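Local coordinates for designed protein (Trypanosoma brucei, PDB 6IEV) that is a designed, thioredoxin-like protein whose variants have been selected and analysed for stability at high temperature, at residues 20-32 against 72-86. Residues are numbered along the deposited sequence; the frame is centred on the assembly and turned at random.
Sequences PSPHVIMSLEELR and TYSVDTSTNPEAREW
Trp-86 swings its indole away from its own amide nitrogen, and the chain of Arg-32 bends at chi3 (67°), which brings indole and guanidinium together: Trp-86 CZ2 lies over the centre of the guanidinium, 3.4 Å from Arg-32 CZ. The two planes are 29° from parallel. Beside them Leu-28 puts both methyls against the tryptophan, CD2 coming within 3.8 Å of Trp-86 CE3, while CD1 rests on Ala-83. Helix 28-32 thus packs on helix 81-86 through a small apolar patch with the arginine's charged group at its margin, the short axes 9.8 Å apart at 49°. Leu-31 carries the apolar layer inward, its CD2 touching Val-75 CG2 at 3.8 Å; the same methyl of Val-75 meets Ile-25 CB, and Ile-25 CD1 reaches Tyr-73 CD1.

Upstream the backbones pair in parallel. His-23 N donates to Thr-72 O, Ser-74 N to His-23 O, and Ile-25 N to Ser-74 O, the last at 2.9 Å and nearly straight. Water 2 continues the ladder, giving to Ile-25 O and accepting from Asp-76 N. Glu-30 ties strand to helix within 20-32: OE1 accepts a hydrogen bond from His-23 NE2 (2.7 Å), lying in the plane of the imidazole, and OE2 accepts one from Met-26 N, while Ser-27 OG caps Glu-30 N.

Strand 23-24 is an outermost strand of the mixed, thioredoxin-type sheet, and strand 70-76 separates it from 40-46. Helix 53-66 packs on the sheet face that carries Ser-74, where Lys-57 touches both Pro-22 and Ser-74, whereas helices 28-35 and 81-86 follow the two paired strands after short connections.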
loop_
_atom_site.group_PDB
_atom_site.type_symbol
_atom_site.label_atom_id
_atom_site.label_comp_id
_atom_site.label_asym_id
_atom_site.label_seq_id
_atom_site.Cartn_x
_atom_site.Cartn_y
_atom_site.Cartn_z
ATOM N N PRO A 20 11.028 5.882 12.444
ATOM C CA PRO A 20 11.859 4.683 12.298
ATOM C C PRO A 20 11.017 3.475 12.662
ATOM O O PRO A 20 10.562 3.356 13.803
ATOM C CB PRO A 20 13.008 4.909 13.293
ATOM C CG PRO A 20 13.150 6.387 13.376
ATOM C CD PRO A 20 11.759 6.979 13.111
ATOM N N SER A 21 10.755 2.606 11.698
ATOM C CA SER A 21 9.843 1.513 11.964
ATOM C C SER A 21 10.502 0.200 11.585
ATOM O O SER A 21 11.360 0.170 10.696
ATOM C CB SER A 21 8.542 1.682 11.160
ATOM O OG SER A 21 7.873 2.879 11.506
ATOM N N PRO A 22 10.194 -0.889 12.307
ATOM C CA PRO A 22 9.494 -0.845 13.599
ATOM C C PRO A 22 10.344 -0.151 14.663
ATOM O O PRO A 22 11.575 -0.200 14.584
ATOM C CB PRO A 22 9.306 -2.315 13.955
ATOM C CG PRO A 22 10.382 -3.020 13.209
ATOM C CD PRO A 22 10.597 -2.255 11.939
ATOM N N HIS A 23 9.714 0.557 15.593
ATOM C CA HIS A 23 10.461 1.189 16.668
ATOM C C HIS A 23 10.905 0.114 17.675
ATOM O O HIS A 23 10.086 -0.690 18.135
ATOM C CB HIS A 23 9.617 2.271 17.339
ATOM C CG HIS A 23 10.242 2.816 18.588
ATOM N ND1 HIS A 23 11.485 3.407 18.597
ATOM C CD2 HIS A 23 9.810 2.830 19.869
ATOM C CE1 HIS A 23 11.800 3.757 19.833
ATOM N NE2 HIS A 23 10.795 3.425 20.623
ATOM N N VAL A 24 12.196 0.057 17.983
ATOM C CA VAL A 24 12.684 -0.958 18.919
ATOM C C VAL A 24 12.377 -0.542 20.364
ATOM O O VAL A 24 12.795 0.526 20.823
ATOM C CB VAL A 24 14.177 -1.220 18.712
ATOM C CG1 VAL A 24 14.741 -2.023 19.890
ATOM C CG2 VAL A 24 14.382 -1.992 17.414
ATOM N N ILE A 25 11.668 -1.410 21.088
ATOM C CA ILE A 25 11.177 -1.124 22.438
ATOM C C ILE A 25 12.204 -1.560 23.474
ATOM O O ILE A 25 12.766 -2.660 23.390
ATOM C CB ILE A 25 9.830 -1.820 22.685
ATOM C CG1 ILE A 25 8.719 -1.060 21.967
ATOM C CG2 ILE A 25 9.556 -1.959 24.187
ATOM C CD1 ILE A 25 8.514 0.360 22.479
ATOM N N MET A 26 12.459 -0.701 24.456
ATOM C CA MET A 26 13.430 -1.036 25.493
ATOM C C MET A 26 12.843 -1.612 26.778
ATOM O O MET A 26 13.571 -2.287 27.504
ATOM C CB MET A 26 14.262 0.189 25.835
ATOM C CG MET A 26 15.475 0.312 24.967
ATOM S SD MET A 26 16.270 1.841 25.379
ATOM C CE MET A 26 14.841 2.918 25.505
ATOM N N SER A 27 11.571 -1.371 27.101
ATOM C CA SER A 27 11.051 -1.744 28.416
ATOM C C SER A 27 9.543 -1.902 28.343
ATOM O O SER A 27 8.877 -1.352 27.453
ATOM C CB SER A 27 11.368 -0.684 29.481
ATOM O OG SER A 27 10.676 0.540 29.178
ATOM N N LEU A 28 9.009 -2.610 29.340
ATOM C CA LEU A 28 7.563 -2.754 29.455
ATOM C C LEU A 28 6.888 -1.400 29.644
ATOM O O LEU A 28 5.879 -1.105 28.989
ATOM C CB LEU A 28 7.232 -3.713 30.602
ATOM C CG LEU A 28 5.756 -4.057 30.773
ATOM C CD1 LEU A 28 5.178 -4.606 29.481
ATOM C CD2 LEU A 28 5.582 -5.041 31.889
ATOM N N GLU A 29 7.498 -0.521 30.441
ATOM C CA GLU A 29 6.906 0.792 30.658
ATOM C C GLU A 29 6.827 1.586 29.355
ATOM O O GLU A 29 5.807 2.220 29.069
ATOM C CB GLU A 29 7.711 1.578 31.694
ATOM C CG GLU A 29 7.129 2.952 31.969
ATOM C CD GLU A 29 5.685 2.873 32.462
ATOM O OE1 GLU A 29 5.367 1.915 33.211
ATOM O OE2 GLU A 29 4.868 3.750 32.082
ATOM N N GLU A 30 7.875 1.544 28.535
ATOM C CA GLU A 30 7.782 2.210 27.243
ATOM C C GLU A 30 6.706 1.567 26.383
ATOM O O GLU A 30 5.934 2.263 25.722
ATOM C CB GLU A 30 9.127 2.180 26.521
ATOM C CG GLU A 30 9.064 2.850 25.151
ATOM C CD GLU A 30 10.351 2.667 24.350
ATOM O OE1 GLU A 30 10.540 3.382 23.355
ATOM O OE2 GLU A 30 11.173 1.796 24.706
ATOM N N LEU A 31 6.622 0.237 26.395
ATOM C CA LEU A 31 5.661 -0.450 25.539
ATOM C C LEU A 31 4.222 -0.145 25.949
ATOM O O LEU A 31 3.352 0.026 25.090
ATOM C CB LEU A 31 5.929 -1.958 25.569
ATOM C CG LEU A 31 5.007 -2.863 24.748
ATOM C CD1 LEU A 31 4.783 -2.292 23.349
ATOM C CD2 LEU A 31 5.591 -4.251 24.658
ATOM N N ARG A 32 3.948 -0.081 27.256
ATOM C CA ARG A 32 2.584 0.188 27.704
ATOM C C ARG A 32 2.150 1.613 27.390
ATOM O O ARG A 32 0.997 1.839 27.014
ATOM C CB ARG A 32 2.458 -0.079 29.201
ATOM C CG ARG A 32 2.568 -1.543 29.566
ATOM C CD ARG A 32 2.363 -1.752 31.061
ATOM N NE ARG A 32 1.001 -1.458 31.503
ATOM C CZ ARG A 32 0.597 -1.531 32.769
ATOM N NH1 ARG A 32 1.449 -1.892 33.731
ATOM N NH2 ARG A 32 -0.663 -1.248 33.072
ATOM N N THR A 72 4.193 0.357 14.441
ATOM C CA THR A 72 4.789 -0.961 14.532
ATOM C C THR A 72 5.928 -0.921 15.537
ATOM O O THR A 72 6.688 0.051 15.588
ATOM C CB THR A 72 5.280 -1.450 13.148
ATOM O OG1 THR A 72 6.320 -0.593 12.645
ATOM C CG2 THR A 72 4.113 -1.480 12.141
ATOM N N TYR A 73 6.065 -2.007 16.301
ATOM C CA TYR A 73 7.049 -2.095 17.373
ATOM C C TYR A 73 7.699 -3.469 17.359
ATOM O O TYR A 73 7.103 -4.456 16.912
ATOM C CB TYR A 73 6.415 -1.823 18.751
ATOM C CG TYR A 73 5.733 -0.462 18.844
ATOM C CD1 TYR A 73 6.469 0.692 19.136
ATOM C CD2 TYR A 73 4.359 -0.330 18.628
ATOM C CE1 TYR A 73 5.862 1.931 19.226
ATOM C CE2 TYR A 73 3.739 0.915 18.706
ATOM C CZ TYR A 73 4.495 2.036 19.008
ATOM O OH TYR A 73 3.888 3.265 19.106
ATOM N N SER A 74 8.929 -3.507 17.862
ATOM C CA SER A 74 9.741 -4.710 17.954
ATOM C C SER A 74 10.199 -4.906 19.399
ATOM O O SER A 74 10.762 -3.990 20.008
ATOM C CB SER A 74 10.972 -4.576 17.045
ATOM O OG SER A 74 11.604 -5.829 16.888
ATOM N N VAL A 75 10.024 -6.111 19.933
ATOM C CA VAL A 75 10.430 -6.388 21.304
ATOM C C VAL A 75 11.325 -7.618 21.304
ATOM O O VAL A 75 10.875 -8.718 20.969
ATOM C CB VAL A 75 9.221 -6.591 22.225
ATOM C CG1 VAL A 75 9.709 -7.067 23.616
ATOM C CG2 VAL A 75 8.417 -5.294 22.306
ATOM N N ASP A 76 12.584 -7.441 21.681
ATOM C CA ASP A 76 13.479 -8.587 21.793
ATOM C C ASP A 76 13.223 -9.276 23.135
ATOM O O ASP A 76 13.623 -8.760 24.181
ATOM C CB ASP A 76 14.928 -8.126 21.650
ATOM C CG ASP A 76 15.951 -9.224 22.009
ATOM O OD1 ASP A 76 15.579 -10.396 22.272
ATOM O OD2 ASP A 76 17.153 -8.890 22.064
ATOM N N THR A 77 12.595 -10.459 23.108
ATOM C CA THR A 77 12.234 -11.119 24.359
ATOM C C THR A 77 13.446 -11.559 25.167
ATOM O O THR A 77 13.311 -11.758 26.379
ATOM C CB THR A 77 11.341 -12.348 24.141
ATOM O OG1 THR A 77 12.068 -13.359 23.438
ATOM C CG2 THR A 77 10.098 -11.975 23.383
ATOM N N SER A 78 14.615 -11.736 24.540
ATOM C CA SER A 78 15.759 -12.228 25.306
ATOM C C SER A 78 16.306 -11.166 26.247
ATOM O O SER A 78 17.017 -11.510 27.192
ATOM C CB SER A 78 16.878 -12.724 24.384
ATOM O OG SER A 78 17.660 -11.638 23.927
ATOM N N THR A 79 16.055 -9.884 25.964
ATOM C CA THR A 79 16.402 -8.788 26.864
ATOM C C THR A 79 15.189 -8.112 27.506
ATOM O O THR A 79 15.360 -7.148 28.255
ATOM C CB THR A 79 17.240 -7.745 26.116
ATOM O OG1 THR A 79 16.573 -7.367 24.899
ATOM C CG2 THR A 79 18.607 -8.315 25.782
ATOM N N ASN A 80 13.971 -8.573 27.216
ATOM C CA ASN A 80 12.741 -8.006 27.775
ATOM C C ASN A 80 11.831 -9.111 28.320
ATOM O O ASN A 80 10.728 -9.324 27.818
ATOM C CB ASN A 80 11.997 -7.213 26.702
ATOM C CG ASN A 80 12.344 -5.749 26.709
ATOM O OD1 ASN A 80 11.720 -4.966 27.420
ATOM N ND2 ASN A 80 13.331 -5.360 25.896
ATOM N N PRO A 81 12.255 -9.819 29.366
ATOM C CA PRO A 81 11.366 -10.878 29.892
ATOM C C PRO A 81 10.063 -10.350 30.495
ATOM O O PRO A 81 9.017 -10.996 30.351
ATOM C CB PRO A 81 12.250 -11.579 30.935
ATOM C CG PRO A 81 13.250 -10.565 31.365
ATOM C CD PRO A 81 13.499 -9.680 30.136
ATOM N N GLU A 82 10.071 -9.171 31.104
ATOM C CA GLU A 82 8.835 -8.619 31.653
ATOM C C GLU A 82 7.797 -8.339 30.548
ATOM O O GLU A 82 6.593 -8.565 30.741
ATOM C CB GLU A 82 9.258 -7.429 32.504
ATOM C CG GLU A 82 10.439 -8.108 33.251
ATOM C CD GLU A 82 11.581 -7.140 33.588
ATOM O OE1 GLU A 82 12.319 -6.843 32.623
ATOM O OE2 GLU A 82 11.879 -6.931 34.768
ATOM N N ALA A 83 8.234 -7.852 29.378
ATOM C CA ALA A 83 7.266 -7.655 28.295
ATOM C C ALA A 83 6.779 -8.994 27.750
ATOM O O ALA A 83 5.588 -9.158 27.464
ATOM C CB ALA A 83 7.864 -6.815 27.160
ATOM N N ARG A 84 7.676 -9.981 27.638
ATOM C CA ARG A 84 7.255 -11.323 27.234
ATOM C C ARG A 84 6.202 -11.889 28.183
ATOM O O ARG A 84 5.210 -12.486 27.746
ATOM C CB ARG A 84 8.454 -12.274 27.162
ATOM C CG ARG A 84 8.148 -13.547 26.373
ATOM C CD ARG A 84 8.939 -14.720 26.866
ATOM N NE ARG A 84 8.679 -14.974 28.285
ATOM C CZ ARG A 84 7.591 -15.580 28.752
ATOM N NH1 ARG A 84 6.653 -15.996 27.910
ATOM N NH2 ARG A 84 7.439 -15.775 30.059
ATOM N N GLU A 85 6.430 -11.758 29.490
ATOM C CA GLU A 85 5.474 -12.271 30.468
ATOM C C GLU A 85 4.151 -11.513 30.399
ATOM O O GLU A 85 3.077 -12.124 30.414
ATOM C CB GLU A 85 6.075 -12.180 31.881
ATOM C CG GLU A 85 7.144 -13.229 32.207
ATOM C CD GLU A 85 7.977 -12.873 33.452
ATOM O OE1 GLU A 85 7.562 -11.980 34.225
ATOM O OE2 GLU A 85 9.053 -13.485 33.658
ATOM N N TRP A 86 4.217 -10.181 30.314
ATOM C CA TRP A 86 3.022 -9.352 30.406
ATOM C C TRP A 86 2.029 -9.666 29.298
ATOM O O TRP A 86 0.817 -9.656 29.522
ATOM C CB TRP A 86 3.405 -7.874 30.337
ATOM C CG TRP A 86 2.228 -6.965 30.475
ATOM C CD1 TRP A 86 1.362 -6.559 29.485
ATOM C CD2 TRP A 86 1.772 -6.357 31.679
ATOM N NE1 TRP A 86 0.402 -5.731 30.011
ATOM C CE2 TRP A 86 0.631 -5.592 31.356
ATOM C CE3 TRP A 86 2.219 -6.380 33.002
ATOM C CZ2 TRP A 86 -0.059 -4.854 32.310
ATOM C CZ3 TRP A 86 1.535 -5.651 33.942
ATOM C CH2 TRP A 86 0.410 -4.893 33.592
HETATM O O HOH W 1 5.431 2.679 13.074
HETATM O O HOH W 2 13.578 -4.796 21.920
#